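Local coordinates for protein exonuclease mut-7 homolog (Aedes aegypti, PDB 7JW2) that probably trims the 3' ends of AGO1-bound microRNAs as a magnesium-dependent 3'-5' exoribonuclease, this chain being its exonuclease domain, at residues A[77-82]-A[108-113]; A[36-41]-A[101-106]; A[16-21]-A[69-74]. All blocks are in the same frame, centred on the assembly; numbering follows the deposited sequence.

Interaction 1: residues A[77-82]-A[108-113]; sequences AALAKN and PSFNVM
Phe110 turns its ring toward Leu79 and Ala80, joining the loop that follows helix 96-106 to helix 73-84 in the RNase H-like alpha/beta fold of this exonuclease domain. The backbone of 108-113 has no regular structure there; two consecutive inverse gamma turns, centred on Phe110 and Asn111 and closed by weak bonds, kink the chain beside the helix. CG of Phe110 stands anti to its backbone N (chi1 -176°), beside the carbonyl carbon, and the far end of the ring comes nearer to the helix. The branched end of Leu79 crosses the ring obliquely: its CD2 lies 3.6 Å from Phe110 CE1, and its CG touches the same ring atom. Ala80 comes from another direction, its backbone N lying at the ring edge, near the ring plane, 4.1 Å from Phe110 CE1. An alanine suits this turn of the helix because its lone methyl lets the loop come close. From within the loop, Val112 CG2 sits 3.6 Å above one face of Phe110, offset toward the rim. Beyond the two segments, Phe84 meets Phe110 edge to face, and Trp76 and Phe103 add further rings, making the phenylalanine part of an aromatic cluster. At the border of this apolar patch, Ala80 CB rests 4.1 Å from Asn111 O, a carbonyl that accepts a hydrogen bond from Asn85 ND2.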
ATOM      1  N   ALA A  77      -5.049  -9.343  -4.653  1.00 14.05           N
ATOM      2  CA  ALA A  77      -3.973  -9.684  -5.569  1.00 14.40           C
ATOM      3  C   ALA A  77      -2.670  -9.018  -5.149  1.00 14.77           C
ATOM      4  O   ALA A  77      -1.589  -9.600  -5.314  1.00 14.65           O
ATOM      5  CB  ALA A  77      -4.366  -9.278  -6.990  1.00 15.65           C
ATOM      6  N   ALA A  78      -2.749  -7.814  -4.585  1.00 14.06           N
ATOM      7  CA  ALA A  78      -1.538  -7.127  -4.150  1.00 15.46           C
ATOM      8  C   ALA A  78      -0.918  -7.820  -2.944  1.00 16.29           C
ATOM      9  O   ALA A  78       0.310  -7.911  -2.838  1.00 16.33           O
ATOM     10  CB  ALA A  78      -1.836  -5.665  -3.830  1.00 17.40           C
ATOM     11  N   LEU A  79      -1.744  -8.325  -2.032  1.00 15.51           N
ATOM     12  CA  LEU A  79      -1.219  -9.066  -0.891  1.00 16.06           C
ATOM     13  C   LEU A  79      -0.601 -10.386  -1.334  1.00 17.52           C
ATOM     14  O   LEU A  79       0.480 -10.773  -0.860  1.00 16.79           O
ATOM     15  CB  LEU A  79      -2.334  -9.309   0.129  1.00 16.49           C
ATOM     16  CG  LEU A  79      -1.927 -10.068   1.395  1.00 14.89           C
ATOM     17  CD1 LEU A  79      -0.850  -9.293   2.142  1.00 18.81           C
ATOM     18  CD2 LEU A  79      -3.143 -10.305   2.273  1.00 17.52           C
ATOM     19  N   ALA A  80      -1.263 -11.097  -2.243  1.00 15.49           N
ATOM     20  CA  ALA A  80      -0.690 -12.343  -2.734  1.00 16.85           C
ATOM     21  C   ALA A  80       0.634 -12.095  -3.447  1.00 18.04           C
ATOM     22  O   ALA A  80       1.623 -12.801  -3.208  1.00 18.61           O
ATOM     23  CB  ALA A  80      -1.684 -13.062  -3.648  1.00 18.70           C
ATOM     24  N   LYS A  81       0.699 -11.061  -4.281  1.00 15.39           N
ATOM     25  CA  LYS A  81       1.907 -10.859  -5.071  1.00 17.36           C
ATOM     26  C   LYS A  81       3.075 -10.388  -4.216  1.00 17.95           C
ATOM     27  O   LYS A  81       4.222 -10.802  -4.442  1.00 20.54           O
ATOM     28  CB  LYS A  81       1.632  -9.856  -6.180  1.00 18.62           C
ATOM     29  CG  LYS A  81       2.889  -9.346  -6.849  1.00 20.66           C
ATOM     30  CD  LYS A  81       2.519  -8.496  -8.019  1.00 27.12           C
ATOM     31  CE  LYS A  81       3.721  -8.168  -8.863  1.00 33.59           C
ATOM     32  NZ  LYS A  81       3.330  -7.027  -9.717  1.00 37.53           N
ATOM     33  N   ASN A  82       2.829  -9.497  -3.260  1.00 17.95           N
ATOM     34  CA  ASN A  82       3.920  -8.820  -2.575  1.00 19.10           C
ATOM     35  C   ASN A  82       4.301  -9.472  -1.255  1.00 21.08           C
ATOM     36  O   ASN A  82       5.295  -9.050  -0.640  1.00 21.82           O
ATOM     37  CB  ASN A  82       3.575  -7.348  -2.373  1.00 19.58           C
ATOM     38  CG  ASN A  82       3.590  -6.588  -3.674  1.00 23.32           C
ATOM     39  OD1 ASN A  82       4.656  -6.342  -4.239  1.00 23.70           O
ATOM     40  ND2 ASN A  82       2.411  -6.237  -4.182  1.00 23.74           N
ATOM     41  N   PRO A 108     -11.511 -15.823  -3.451  1.00 19.40           N
ATOM     42  CA  PRO A 108     -10.820 -16.377  -4.626  1.00 17.86           C
ATOM     43  C   PRO A 108      -9.718 -15.491  -5.188  1.00 17.32           C
ATOM     44  O   PRO A 108      -8.774 -16.027  -5.781  1.00 17.96           O
ATOM     45  CB  PRO A 108     -11.960 -16.576  -5.634  1.00 19.86           C
ATOM     46  CG  PRO A 108     -13.187 -16.736  -4.771  1.00 22.80           C
ATOM     47  CD  PRO A 108     -12.972 -15.772  -3.642  1.00 18.59           C
ATOM     48  N   SER A 109      -9.800 -14.165  -5.017  1.00 17.22           N
ATOM     49  CA  SER A 109      -8.748 -13.278  -5.515  1.00 17.32           C
ATOM     50  C   SER A 109      -7.466 -13.361  -4.695  1.00 17.99           C
ATOM     51  O   SER A 109      -6.412 -12.956  -5.185  1.00 17.55           O
ATOM     52  CB  SER A 109      -9.243 -11.834  -5.528  1.00 19.01           C
ATOM     53  OG  SER A 109     -10.358 -11.697  -6.382  1.00 22.14           O
ATOM     54  N   PHE A 110      -7.536 -13.872  -3.459  1.00 17.12           N
ATOM     55  CA  PHE A 110      -6.359 -14.066  -2.610  1.00 17.22           C
ATOM     56  C   PHE A 110      -5.781 -15.423  -2.975  1.00 19.68           C
ATOM     57  O   PHE A 110      -5.930 -16.421  -2.263  1.00 21.12           O
ATOM     58  CB  PHE A 110      -6.736 -13.971  -1.133  1.00 19.15           C
ATOM     59  CG  PHE A 110      -5.560 -14.053  -0.196  1.00 17.06           C
ATOM     60  CD1 PHE A 110      -4.399 -13.343  -0.446  1.00 16.89           C
ATOM     61  CD2 PHE A 110      -5.608 -14.869   0.932  1.00 17.17           C
ATOM     62  CE1 PHE A 110      -3.308 -13.430   0.410  1.00 17.81           C
ATOM     63  CE2 PHE A 110      -4.518 -14.949   1.794  1.00 18.70           C
ATOM     64  CZ  PHE A 110      -3.371 -14.229   1.528  1.00 19.82           C
ATOM     65  N   ASN A 111      -5.107 -15.444  -4.122  1.00 18.58           N
ATOM     66  CA  ASN A 111      -4.747 -16.677  -4.813  1.00 18.86           C
ATOM     67  C   ASN A 111      -3.323 -17.065  -4.424  1.00 19.61           C
ATOM     68  O   ASN A 111      -2.361 -16.773  -5.124  1.00 20.90           O
ATOM     69  CB  ASN A 111      -4.903 -16.465  -6.319  1.00 26.02           C
ATOM     70  CG  ASN A 111      -4.502 -17.666  -7.131  1.00 25.78           C
ATOM     71  OD1 ASN A 111      -4.937 -18.779  -6.864  1.00 31.44           O
ATOM     72  ND2 ASN A 111      -3.679 -17.442  -8.147  1.00 26.97           N
ATOM     73  N   VAL A 112      -3.201 -17.741  -3.280  1.00 19.26           N
ATOM     74  CA  VAL A 112      -1.893 -18.152  -2.766  1.00 21.65           C
ATOM     75  C   VAL A 112      -1.474 -19.463  -3.418  1.00 25.03           C
ATOM     76  O   VAL A 112      -2.249 -20.428  -3.449  1.00 24.02           O
ATOM     77  CB  VAL A 112      -1.921 -18.291  -1.236  1.00 23.13           C
ATOM     78  CG1 VAL A 112      -0.567 -18.787  -0.740  1.00 22.86           C
ATOM     79  CG2 VAL A 112      -2.286 -16.965  -0.574  1.00 21.81           C
ATOM     80  N   MET A 113      -0.234 -19.504  -3.910  1.00 24.56           N
ATOM     81  CA  MET A 113       0.334 -20.693  -4.540  1.00 26.35           C
ATOM     82  C   MET A 113       1.060 -21.547  -3.501  1.00 25.78           C
ATOM     83  O   MET A 113       2.071 -21.124  -2.929  1.00 27.55           O
ATOM     84  CB  MET A 113       1.285 -20.299  -5.674  1.00 29.69           C
ATOM     85  CG  MET A 113       0.735 -19.205  -6.605  1.00 33.02           C
ATOM     86  SD  MET A 113       1.937 -18.500  -7.771  1.00 50.31           S
ATOM     87  CE  MET A 113       0.870 -17.505  -8.808  1.00 38.89           C
TER

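Interaction 2: residues A[36-41]-A[101-106]; sequences FASEWK and SMFQKA. Unlike the reference sequence in segment 36-41: Ala37 (reference Asp).
Strand 36-40, bearing Ser38 and Trp40, runs at 53° to helix 101-106, bearing Met102, Phe103 and Ala106, and the two short axes come no closer than 11.8 Å, a gap that large side chains must bridge. This is a helix packed on the central mixed sheet of an RNase H-like exonuclease domain. In DEDD-type relatives the corresponding strand carries the first acidic motif, Asp-x-Glu, of the metal site; this chain has Ala37 where the reference sequence has Asp, and Glu39 follows two residues on. Ala37 directs CB away from the helix, whereas Ser38 and Trp40 direct theirs toward it. Trp40 does most of the bridging: its CG lies anti to the carbonyl carbon, beside the backbone N, and its long indole reaches between Met102 and Phe103. Met102 SD lies over one face of the six-membered ring, 3.6 Å from its centroid and almost along the ring normal, a Met-aromatic contact. The unbranched, polarisable thioether can lie flat on an aromatic face; Met102 CG also touches the ring, 3.3 Å from Trp40 CH2. Phe103 lies nearly parallel to the indole, with planes 19° apart, but is slid so far that the rings barely overlap; CE1 of Phe103 approaches Trp40 CZ2 at 3.5 Å. At the indole edge Ala106 CB fits 3.7 Å from Trp40 CZ3, where a small methyl is enough. Phe103 CZ meanwhile reaches Ser38, two residues before Trp40 on the same face of the strand. The polar atoms of this patch are tied to Asp99, which binds Ser38 OG through OD2 and Trp40 NE1 through OD1. Trp40 NE1 also donates to Ser38 OG at 3.0 Å, in a bent bond (136°) with the oxygen out of the indole plane.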
ATOM      1  N   PHE A  36       1.673 -16.481   9.441  1.00 12.28           N
ATOM      2  CA  PHE A  36       0.263 -16.211   9.165  1.00 12.40           C
ATOM      3  C   PHE A  36      -0.638 -17.269   9.778  1.00 14.25           C
ATOM      4  O   PHE A  36      -0.250 -18.427   9.990  1.00 14.18           O
ATOM      5  CB  PHE A  36      -0.030 -16.051   7.654  1.00 14.88           C
ATOM      6  CG  PHE A  36       0.034 -17.319   6.848  1.00 14.31           C
ATOM      7  CD1 PHE A  36      -1.079 -18.125   6.668  1.00 18.34           C
ATOM      8  CD2 PHE A  36       1.203 -17.655   6.193  1.00 17.39           C
ATOM      9  CE1 PHE A  36      -1.003 -19.283   5.891  1.00 18.71           C
ATOM     10  CE2 PHE A  36       1.290 -18.794   5.406  1.00 20.09           C
ATOM     11  CZ  PHE A  36       0.188 -19.611   5.252  1.00 19.47           C
ATOM     12  N   ALA A  37      -1.864 -16.829  10.052  1.00 13.54           N
ATOM     13  CA  ALA A  37      -2.956 -17.637  10.575  1.00 12.08           C
ATOM     14  C   ALA A  37      -4.255 -16.951  10.178  1.00 12.92           C
ATOM     15  O   ALA A  37      -4.248 -15.846   9.624  1.00 13.92           O
ATOM     16  CB  ALA A  37      -2.852 -17.803  12.094  1.00 15.62           C
ATOM     17  N   SER A  38      -5.381 -17.617  10.456  1.00 14.38           N
ATOM     18  CA  SER A  38      -6.672 -17.052  10.086  1.00 13.67           C
ATOM     19  C   SER A  38      -7.745 -17.571  11.024  1.00 14.37           C
ATOM     20  O   SER A  38      -7.586 -18.613  11.669  1.00 16.34           O
ATOM     21  CB  SER A  38      -7.024 -17.362   8.628  1.00 15.65           C
ATOM     22  OG  SER A  38      -7.182 -18.746   8.403  1.00 19.30           O
ATOM     23  N   GLU A  39      -8.839 -16.810  11.095  1.00 13.79           N
ATOM     24  CA  GLU A  39     -10.015 -17.198  11.858  1.00 14.77           C
ATOM     25  C   GLU A  39     -11.232 -17.159  10.948  1.00 15.19           C
ATOM     26  O   GLU A  39     -11.388 -16.244  10.131  1.00 16.03           O
ATOM     27  CB  GLU A  39     -10.253 -16.287  13.084  1.00 15.35           C
ATOM     28  CG  GLU A  39      -9.046 -16.067  14.003  1.00 15.62           C
ATOM     29  CD  GLU A  39      -8.421 -17.352  14.499  1.00 16.71           C
ATOM     30  OE1 GLU A  39      -7.188 -17.357  14.731  1.00 17.40           O
ATOM     31  OE2 GLU A  39      -9.147 -18.366  14.661  1.00 20.16           O
ATOM     32  N   TRP A  40     -12.126 -18.127  11.142  1.00 18.15           N
ATOM     33  CA  TRP A  40     -13.257 -18.337  10.254  1.00 17.88           C
ATOM     34  C   TRP A  40     -14.564 -18.208  11.020  1.00 19.86           C
ATOM     35  O   TRP A  40     -14.629 -18.512  12.214  1.00 22.44           O
ATOM     36  CB  TRP A  40     -13.153 -19.717   9.602  1.00 19.19           C
ATOM     37  CG  TRP A  40     -11.963 -19.802   8.692  1.00 19.29           C
ATOM     38  CD1 TRP A  40     -10.656 -19.911   9.061  1.00 19.45           C
ATOM     39  CD2 TRP A  40     -11.978 -19.746   7.265  1.00 19.32           C
ATOM     40  NE1 TRP A  40      -9.851 -19.939   7.943  1.00 19.68           N
ATOM     41  CE2 TRP A  40     -10.641 -19.833   6.831  1.00 19.47           C
ATOM     42  CE3 TRP A  40     -12.995 -19.638   6.311  1.00 20.83           C
ATOM     43  CZ2 TRP A  40     -10.294 -19.820   5.487  1.00 22.08           C
ATOM     44  CZ3 TRP A  40     -12.652 -19.619   4.980  1.00 21.14           C
ATOM     45  CH2 TRP A  40     -11.308 -19.710   4.578  1.00 20.21           C
ATOM     46  N   LYS A  41     -15.589 -17.737  10.324  1.00 19.38           N
ATOM     47  CA  LYS A  41     -16.919 -17.707  10.916  1.00 22.61           C
ATOM     48  C   LYS A  41     -17.361 -19.127  11.262  1.00 25.69           C
ATOM     49  O   LYS A  41     -17.120 -20.056  10.484  1.00 25.54           O
ATOM     50  CB  LYS A  41     -17.912 -17.092   9.939  1.00 20.10           C
ATOM     51  CG  LYS A  41     -17.642 -15.670   9.519  1.00 20.81           C
ATOM     52  CD  LYS A  41     -18.821 -15.195   8.681  1.00 27.56           C
ATOM     53  CE  LYS A  41     -18.630 -13.795   8.149  1.00 30.15           C
ATOM     54  NZ  LYS A  41     -19.907 -13.310   7.536  1.00 28.40           N
ATOM     55  N   SER A 101      -6.399 -23.865   0.797  1.00 24.64           N
ATOM     56  CA  SER A 101      -7.422 -24.447  -0.067  1.00 23.36           C
ATOM     57  C   SER A 101      -8.773 -23.784   0.161  1.00 23.96           C
ATOM     58  O   SER A 101      -9.514 -23.510  -0.792  1.00 26.49           O
ATOM     59  CB  SER A 101      -7.515 -25.952   0.170  1.00 26.75           C
ATOM     60  OG  SER A 101      -6.233 -26.539   0.057  1.00 33.06           O
ATOM     61  N   MET A 102      -9.099 -23.494   1.421  1.00 24.30           N
ATOM     62  CA  MET A 102     -10.376 -22.862   1.721  1.00 24.15           C
ATOM     63  C   MET A 102     -10.430 -21.418   1.226  1.00 21.18           C
ATOM     64  O   MET A 102     -11.502 -20.947   0.833  1.00 21.14           O
ATOM     65  CB  MET A 102     -10.641 -22.929   3.221  1.00 26.39           C
ATOM     66  CG  MET A 102     -12.097 -22.759   3.598  1.00 27.80           C
ATOM     67  SD  MET A 102     -12.403 -23.175   5.335  1.00 36.09           S
ATOM     68  CE  MET A 102     -12.133 -24.942   5.293  1.00 34.19           C
ATOM     69  N   PHE A 103      -9.298 -20.697   1.244  1.00 21.80           N
ATOM     70  CA  PHE A 103      -9.264 -19.353   0.664  1.00 22.65           C
ATOM     71  C   PHE A 103      -9.683 -19.369  -0.800  1.00 22.77           C
ATOM     72  O   PHE A 103     -10.286 -18.407  -1.289  1.00 20.95           O
ATOM     73  CB  PHE A 103      -7.866 -18.726   0.747  1.00 20.85           C
ATOM     74  CG  PHE A 103      -7.416 -18.346   2.135  1.00 22.47           C
ATOM     75  CD1 PHE A 103      -8.314 -17.934   3.105  1.00 21.30           C
ATOM     76  CD2 PHE A 103      -6.067 -18.370   2.451  1.00 22.34           C
ATOM     77  CE1 PHE A 103      -7.863 -17.582   4.380  1.00 21.17           C
ATOM     78  CE2 PHE A 103      -5.613 -18.017   3.711  1.00 23.93           C
ATOM     79  CZ  PHE A 103      -6.515 -17.638   4.684  1.00 21.17           C
ATOM     80  N   GLN A 104      -9.320 -20.424  -1.542  1.00 23.49           N
ATOM     81  CA  GLN A 104      -9.598 -20.403  -2.976  1.00 24.61           C
ATOM     82  C   GLN A 104     -11.090 -20.308  -3.245  1.00 25.68           C
ATOM     83  O   GLN A 104     -11.502 -19.793  -4.290  1.00 26.52           O
ATOM     84  CB  GLN A 104      -9.003 -21.630  -3.671  1.00 28.80           C
ATOM     85  CG  GLN A 104      -7.549 -21.957  -3.304  1.00 26.73           C
ATOM     86  CD  GLN A 104      -6.513 -20.933  -3.781  1.00 29.09           C
ATOM     87  OE1 GLN A 104      -6.840 -19.912  -4.396  1.00 29.59           O
ATOM     88  NE2 GLN A 104      -5.243 -21.218  -3.501  1.00 32.13           N
ATOM     89  N   LYS A 105     -11.914 -20.763  -2.304  1.00 24.83           N
ATOM     90  CA  LYS A 105     -13.355 -20.695  -2.463  1.00 25.58           C
ATOM     91  C   LYS A 105     -13.963 -19.512  -1.726  1.00 22.71           C
ATOM     92  O   LYS A 105     -14.902 -18.896  -2.233  1.00 25.24           O
ATOM     93  CB  LYS A 105     -14.013 -22.002  -1.984  1.00 31.24           C
ATOM     94  CG  LYS A 105     -13.254 -23.338  -2.268  1.00 35.78           C
ATOM     95  CD  LYS A 105     -12.384 -23.380  -3.546  1.00 40.65           C
ATOM     96  CE  LYS A 105     -11.771 -24.747  -3.830  1.00 44.87           C
ATOM     97  NZ  LYS A 105     -10.458 -24.569  -4.543  1.00 45.71           N
ATOM     98  N   ALA A 106     -13.418 -19.151  -0.561  1.00 20.60           N
ATOM     99  CA  ALA A 106     -13.986 -18.067   0.229  1.00 18.31           C
ATOM    100  C   ALA A 106     -13.485 -16.695  -0.210  1.00 22.30           C
ATOM    101  O   ALA A 106     -14.216 -15.703  -0.111  1.00 24.24           O
ATOM    102  CB  ALA A 106     -13.665 -18.286   1.711  1.00 24.29           C
TER

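Interaction 3: residues A[16-21]-A[69-74]; sequences DSKDKF and SQLEPL
Apolar contact centres on Phe21 and Leu71. Phe21 CG is anti to its backbone N (chi1 -179°), and Leu71 CD2 lies over one face of the ring, 4.0 Å from its centroid and 19° off the normal, a CH-pi contact, while Leu71 CD1 meets Phe21 CD2 at 3.8 Å. Branching lets one leucine touch the ring with both methyls. Water 1 links the Ser69 side chain to the backbone carbonyl of Ser17, donating to Ser69 OG at 2.7 Å and, weakly, to Ser17 O. Ser69 OG also binds Asp65 O. In this RNase H-like fold the contact joins the starts of two helices that cover the sheet, 18-28 and 73-84, with Ser17 and Glu72 at their N-cap positions. The small hydroxyl of Ser17 accepts a weak capping bond from Lys20 N and donates to Asp19 OD2. Among the charges, and within 16-21, Lys20 NZ makes a salt bridge to Asp16 OD1, 2.7 Å away, which receives it on its syn lone pair. Lys18 NZ reaches across toward Glu72 OE2, a pair modelled too close to trust; with its place less sure, it also has Asp75 OD2 as a salt-bridge partner. Glu72 OE1 pairs with Lys81 NZ of the second subunit.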
ATOM      1  N   ASP A  16      -8.810  -2.489   9.220  1.00 15.72           N
ATOM      2  CA  ASP A  16     -10.244  -2.480   8.944  1.00 16.46           C
ATOM      3  C   ASP A  16     -10.615  -1.396   7.944  1.00 18.22           C
ATOM      4  O   ASP A  16     -11.782  -0.991   7.865  1.00 19.86           O
ATOM      5  CB  ASP A  16     -11.058  -2.328  10.239  1.00 17.64           C
ATOM      6  CG  ASP A  16     -10.713  -1.074  11.018  1.00 20.88           C
ATOM      7  OD1 ASP A  16      -9.870  -0.277  10.561  1.00 22.28           O
ATOM      8  OD2 ASP A  16     -11.287  -0.882  12.118  1.00 27.26           O
ATOM      9  N   SER A  17      -9.647  -0.939   7.160  1.00 17.18           N
ATOM     10  CA  SER A  17      -9.857   0.129   6.198  1.00 18.90           C
ATOM     11  C   SER A  17      -8.753   0.028   5.153  1.00 18.41           C
ATOM     12  O   SER A  17      -7.707  -0.598   5.382  1.00 18.74           O
ATOM     13  CB  SER A  17      -9.847   1.496   6.879  1.00 19.54           C
ATOM     14  OG  SER A  17      -8.540   1.855   7.278  1.00 22.66           O
ATOM     15  N   LYS A  18      -8.981   0.667   4.006  1.00 18.91           N
ATOM     16  CA  LYS A  18      -8.036   0.528   2.906  1.00 18.62           C
ATOM     17  C   LYS A  18      -6.718   1.211   3.230  1.00 18.20           C
ATOM     18  O   LYS A  18      -5.653   0.672   2.903  1.00 16.57           O
ATOM     19  CB  LYS A  18      -8.642   1.059   1.601  1.00 22.87           C
ATOM     20  CG  LYS A  18      -8.837  -0.092   0.608  1.00 30.20           C
ATOM     21  CD  LYS A  18      -9.824   0.163  -0.522  1.00 27.30           C
ATOM     22  CE  LYS A  18     -10.657  -1.098  -0.737  1.00 29.39           C
ATOM     23  NZ  LYS A  18     -10.883  -1.460  -2.150  1.00 36.04           N
ATOM     24  N   ASP A  19      -6.747   2.363   3.910  1.00 18.72           N
ATOM     25  CA  ASP A  19      -5.495   3.006   4.296  1.00 20.53           C
ATOM     26  C   ASP A  19      -4.680   2.119   5.221  1.00 16.09           C
ATOM     27  O   ASP A  19      -3.457   2.054   5.095  1.00 16.62           O
ATOM     28  CB  ASP A  19      -5.753   4.363   4.954  1.00 21.57           C
ATOM     29  CG  ASP A  19      -6.700   4.302   6.141  1.00 22.90           C
ATOM     30  OD1 ASP A  19      -6.275   4.608   7.271  1.00 29.51           O
ATOM     31  OD2 ASP A  19      -7.859   3.955   5.933  1.00 22.87           O
ATOM     32  N   LYS A  20      -5.330   1.411   6.142  1.00 15.99           N
ATOM     33  CA  LYS A  20      -4.603   0.536   7.054  1.00 16.02           C
ATOM     34  C   LYS A  20      -4.040  -0.675   6.325  1.00 13.75           C
ATOM     35  O   LYS A  20      -2.948  -1.144   6.664  1.00 14.42           O
ATOM     36  CB  LYS A  20      -5.516   0.100   8.209  1.00 17.07           C
ATOM     37  CG  LYS A  20      -5.841   1.236   9.165  1.00 17.92           C
ATOM     38  CD  LYS A  20      -6.869   0.829  10.208  1.00 19.72           C
ATOM     39  CE  LYS A  20      -7.378   2.062  10.951  1.00 25.09           C
ATOM     40  NZ  LYS A  20      -8.590   1.736  11.747  1.00 27.25           N
ATOM     41  N   PHE A  21      -4.762  -1.174   5.321  1.00 15.79           N
ATOM     42  CA  PHE A  21      -4.286  -2.298   4.519  1.00 14.34           C
ATOM     43  C   PHE A  21      -3.004  -1.939   3.764  1.00 13.90           C
ATOM     44  O   PHE A  21      -2.030  -2.710   3.754  1.00 12.94           O
ATOM     45  CB  PHE A  21      -5.399  -2.718   3.559  1.00 15.03           C
ATOM     46  CG  PHE A  21      -5.058  -3.879   2.682  1.00 15.88           C
ATOM     47  CD1 PHE A  21      -4.602  -3.668   1.392  1.00 17.13           C
ATOM     48  CD2 PHE A  21      -5.235  -5.180   3.124  1.00 19.29           C
ATOM     49  CE1 PHE A  21      -4.304  -4.740   0.569  1.00 19.40           C
ATOM     50  CE2 PHE A  21      -4.935  -6.253   2.298  1.00 20.55           C
ATOM     51  CZ  PHE A  21      -4.473  -6.030   1.027  1.00 18.41           C
ATOM     52  N   SER A  69     -13.554  -4.773   6.198  1.00 18.88           N
ATOM     53  CA  SER A  69     -12.626  -3.998   5.377  1.00 19.09           C
ATOM     54  C   SER A  69     -13.133  -3.755   3.956  1.00 24.44           C
ATOM     55  O   SER A  69     -12.729  -2.770   3.331  1.00 28.26           O
ATOM     56  CB  SER A  69     -11.281  -4.712   5.311  1.00 18.53           C
ATOM     57  OG  SER A  69     -10.570  -4.553   6.520  1.00 20.47           O
ATOM     58  N   GLN A  70     -13.944  -4.660   3.404  1.00 24.53           N
ATOM     59  CA  GLN A  70     -14.485  -4.489   2.043  1.00 26.97           C
ATOM     60  C   GLN A  70     -13.375  -4.407   0.989  1.00 27.47           C
ATOM     61  O   GLN A  70     -13.402  -3.572   0.083  1.00 30.88           O
ATOM     62  CB  GLN A  70     -15.399  -3.261   1.964  1.00 35.99           C
ATOM     63  CG  GLN A  70     -16.551  -3.264   2.965  1.00 37.08           C
ATOM     64  CD  GLN A  70     -17.467  -2.065   2.797  1.00 47.82           C
ATOM     65  OE1 GLN A  70     -18.282  -2.020   1.874  1.00 53.75           O
ATOM     66  NE2 GLN A  70     -17.334  -1.084   3.687  1.00 48.30           N
ATOM     67  N   LEU A  71     -12.404  -5.304   1.089  1.00 22.89           N
ATOM     68  CA  LEU A  71     -11.306  -5.361   0.133  1.00 19.64           C
ATOM     69  C   LEU A  71     -11.761  -5.980  -1.191  1.00 20.32           C
ATOM     70  O   LEU A  71     -12.633  -6.851  -1.228  1.00 22.25           O
ATOM     71  CB  LEU A  71     -10.156  -6.159   0.740  1.00 18.83           C
ATOM     72  CG  LEU A  71      -9.588  -5.491   1.995  1.00 18.40           C
ATOM     73  CD1 LEU A  71      -8.800  -6.495   2.836  1.00 22.23           C
ATOM     74  CD2 LEU A  71      -8.715  -4.307   1.629  1.00 19.90           C
ATOM     75  N   GLU A  72     -11.159  -5.520  -2.278  1.00 18.70           N
ATOM     76  CA  GLU A  72     -11.528  -5.873  -3.643  1.00 18.86           C
ATOM     77  C   GLU A  72     -10.454  -6.744  -4.291  1.00 15.74           C
ATOM     78  O   GLU A  72      -9.375  -6.934  -3.722  1.00 15.59           O
ATOM     79  CB  GLU A  72     -11.754  -4.593  -4.455  1.00 21.31           C
ATOM     80  CG  GLU A  72     -13.093  -3.958  -4.134  1.00 25.42           C
ATOM     81  CD  GLU A  72     -13.071  -2.471  -4.311  1.00 33.73           C
ATOM     82  OE1 GLU A  72     -13.293  -2.011  -5.446  1.00 36.65           O
ATOM     83  OE2 GLU A  72     -12.815  -1.764  -3.314  1.00 41.34           O
ATOM     84  N   PRO A  73     -10.723  -7.324  -5.478  1.00 14.87           N
ATOM     85  CA  PRO A  73      -9.725  -8.226  -6.083  1.00 13.88           C
ATOM     86  C   PRO A  73      -8.333  -7.630  -6.209  1.00 14.94           C
ATOM     87  O   PRO A  73      -7.365  -8.350  -5.963  1.00 14.05           O
ATOM     88  CB  PRO A  73     -10.338  -8.543  -7.453  1.00 16.41           C
ATOM     89  CG  PRO A  73     -11.797  -8.513  -7.192  1.00 17.38           C
ATOM     90  CD  PRO A  73     -11.983  -7.336  -6.253  1.00 16.07           C
ATOM     91  N   LEU A  74      -8.203  -6.339  -6.550  1.00 13.99           N
ATOM     92  CA  LEU A  74      -6.877  -5.727  -6.644  1.00 14.18           C
ATOM     93  C   LEU A  74      -6.151  -5.775  -5.303  1.00 15.23           C
ATOM     94  O   LEU A  74      -4.937  -6.002  -5.260  1.00 14.64           O
ATOM     95  CB  LEU A  74      -7.003  -4.282  -7.139  1.00 15.67           C
ATOM     96  CG  LEU A  74      -5.770  -3.366  -7.237  1.00 20.44           C
ATOM     97  CD1 LEU A  74      -5.341  -2.758  -5.903  1.00 19.12           C
ATOM     98  CD2 LEU A  74      -4.630  -4.081  -7.889  1.00 24.59           C
TER
HETATM   99  O   HOH W   1      -8.516  -3.231   5.378  1.00 28.14           O

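How the interactions relate
Helix 73-84 is shared by interactions 1 and 3, whose centres are 13 Å apart: Leu79 CB touches Phe21 CZ at 4.0 Å, and Ser109 OG meets Pro73 CB at 3.3 Å. Both of these contacts also border the second subunit, whereas no other chain touches interaction 2. The centres of interactions 1 and 2 are likewise 13 Å apart, and they join where Phe110 CE2 packs on Phe103 CE2 at 3.8 Å and where Gln104 NE2 probably donates to Val112 O. Interactions 2 and 3 stay about 9 Å apart at their nearest atoms. Of the three, interaction 2 contains the strand that, by family resemblance, contributes to the metal-binding active site.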